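Local coordinates for protein SAHS1 (Ramazzottius varieornatus, PDB 5XN9) that is secreted and acts as a molecular shield when water is scarce, supporting desiccation tolerance in a tardigrade, at residues G92-A97 / E111-G116. Sequence-based numbering, arbitrary orientation.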
loop_
_atom_site.group_PDB
_atom_site.type_symbol
_atom_site.label_atom_id
_atom_site.label_comp_id
_atom_site.label_asym_id
_atom_site.label_seq_id
_atom_site.Cartn_x
_atom_site.Cartn_y
_atom_site.Cartn_z
ATOM N N GLY A 92 -1.884 3.061 16.755
ATOM C CA GLY A 92 -1.471 4.375 17.206
ATOM C C GLY A 92 -1.472 5.329 16.030
ATOM O O GLY A 92 -2.498 5.566 15.385
ATOM N N GLY A 93 -0.297 5.857 15.724
ATOM C CA GLY A 93 -0.056 6.821 14.672
ATOM C C GLY A 93 0.191 6.247 13.296
ATOM O O GLY A 93 0.315 7.015 12.334
ATOM N N ASN A 94 0.256 4.927 13.159
ATOM C CA ASN A 94 0.539 4.285 11.885
ATOM C C ASN A 94 -0.717 3.645 11.312
ATOM O O ASN A 94 -1.707 3.427 12.010
ATOM C CB ASN A 94 1.632 3.228 12.050
ATOM C CG ASN A 94 2.917 3.818 12.586
ATOM O OD1 ASN A 94 3.245 4.967 12.292
ATOM N ND2 ASN A 94 3.641 3.048 13.393
ATOM N N LEU A 95 -0.662 3.351 10.018
ATOM C CA LEU A 95 -1.780 2.763 9.290
ATOM C C LEU A 95 -1.397 1.348 8.884
ATOM O O LEU A 95 -0.288 1.123 8.390
ATOM C CB LEU A 95 -2.092 3.592 8.043
ATOM C CG LEU A 95 -3.249 3.124 7.161
ATOM C CD1 LEU A 95 -4.591 3.248 7.884
ATOM C CD2 LEU A 95 -3.265 3.901 5.851
ATOM N N LYS A 96 -2.301 0.397 9.102
ATOM C CA LYS A 96 -2.071 -0.988 8.715
ATOM C C LYS A 96 -3.227 -1.467 7.852
ATOM O O LYS A 96 -4.372 -1.072 8.067
ATOM C CB LYS A 96 -1.945 -1.896 9.946
ATOM C CG LYS A 96 -0.685 -1.625 10.744
ATOM C CD LYS A 96 -0.453 -2.656 11.833
ATOM C CE LYS A 96 0.948 -2.517 12.432
ATOM N NZ LYS A 96 1.064 -3.227 13.722
ATOM N N ALA A 97 -2.926 -2.302 6.862
ATOM C CA ALA A 97 -3.956 -2.969 6.078
ATOM C C ALA A 97 -3.765 -4.475 6.173
ATOM O O ALA A 97 -2.649 -4.990 5.983
ATOM C CB ALA A 97 -3.956 -2.531 4.612
ATOM N N GLU A 111 1.988 -2.053 6.133
ATOM C CA GLU A 111 2.101 -1.062 7.190
ATOM C C GLU A 111 2.625 0.230 6.590
ATOM O O GLU A 111 3.470 0.212 5.691
ATOM C CB GLU A 111 3.005 -1.527 8.343
ATOM C CG GLU A 111 3.148 -0.499 9.464
ATOM C CD GLU A 111 4.211 -0.867 10.480
ATOM O OE1 GLU A 111 3.857 -1.103 11.650
ATOM O OE2 GLU A 111 5.400 -0.920 10.108
ATOM N N TYR A 112 2.094 1.346 7.072
ATOM C CA TYR A 112 2.535 2.678 6.667
ATOM C C TYR A 112 2.986 3.415 7.919
ATOM O O TYR A 112 2.167 3.708 8.796
ATOM C CB TYR A 112 1.391 3.452 6.003
ATOM C CG TYR A 112 0.853 2.787 4.760
ATOM C CD1 TYR A 112 -0.022 1.709 4.849
ATOM C CD2 TYR A 112 1.217 3.238 3.492
ATOM C CE1 TYR A 112 -0.510 1.089 3.709
ATOM C CE2 TYR A 112 0.733 2.622 2.344
ATOM C CZ TYR A 112 -0.129 1.546 2.464
ATOM O OH TYR A 112 -0.608 0.912 1.335
ATOM N N LYS A 113 4.279 3.726 7.998
ATOM C CA LYS A 113 4.875 4.308 9.193
ATOM C C LYS A 113 5.640 5.559 8.791
ATOM O O LYS A 113 6.597 5.482 8.010
ATOM C CB LYS A 113 5.810 3.285 9.845
ATOM C CG LYS A 113 6.621 3.786 11.023
ATOM C CD LYS A 113 7.543 2.668 11.504
ATOM C CE LYS A 113 8.562 3.136 12.541
ATOM N NZ LYS A 113 9.362 1.995 13.083
ATOM N N VAL A 114 5.224 6.706 9.322
ATOM C CA VAL A 114 5.774 7.997 8.928
ATOM C C VAL A 114 6.791 8.414 9.980
ATOM O O VAL A 114 6.437 8.666 11.135
ATOM C CB VAL A 114 4.671 9.048 8.741
ATOM C CG1 VAL A 114 5.284 10.425 8.522
ATOM C CG2 VAL A 114 3.782 8.664 7.570
ATOM N N ASN A 115 8.059 8.473 9.579
ATOM C CA ASN A 115 9.156 8.856 10.457
ATOM C C ASN A 115 9.372 10.361 10.484
ATOM O O ASN A 115 10.349 10.826 11.080
ATOM C CB ASN A 115 10.445 8.158 10.011
ATOM C CG ASN A 115 10.228 6.694 9.656
ATOM O OD1 ASN A 115 9.629 6.373 8.628
ATOM N ND2 ASN A 115 10.727 5.800 10.502
ATOM N N GLY A 116 8.475 11.128 9.869
ATOM C CA GLY A 116 8.685 12.546 9.658
ATOM C C GLY A 116 9.265 12.777 8.280
ATOM O O GLY A 116 10.327 12.233 7.961
HETATM O O HOH W 1 2.502 6.907 10.209
#
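L95 and Y112 pair across the strands as a hydrogen-bonded antiparallel pair, each residue giving its N-H and its C=O. Y112 N reaches L95 O at 2.7 Å, nearly in line with the carbonyl. L95 N gives a longer bond of 3.1 Å to Y112 O that is almost straight at the hydrogen (168°). L95 O is approached twice more: E111 CA makes a CA-H...O contact at 3.5 Å, and the edge of the Y112 ring lies beside it, CD1 at 3.6 Å. Beyond this pair a water links N94 OD1 to V114 N. It accepts from V114 N (2.9 Å), satisfying that N-H, and in turn donates to the N94 carboxamide oxygen OD1 (2.9 Å). In N94 a chi1 of -59° puts CG anti to the carbonyl carbon, and the carboxamide beyond it lies alongside K113, whose CA and CG are near OD1. Segments 94-97 and 111-114, at 170°, belong to the hairpin of strands 94-101 and 106-114 in a ten-stranded antiparallel barrel of the fatty-acid-binding-protein type. L95 and Y112 share one face, CB to CB 4.0 Å, and the Y112 hydroxyl is hydrogen-bonded to K121 on the next strand. On the other face K96 and E111 run side by side, yet K96 NZ stays 4.1 Å from E111 OE1, beyond a salt bridge; K96 NZ instead forms a salt bridge with D91.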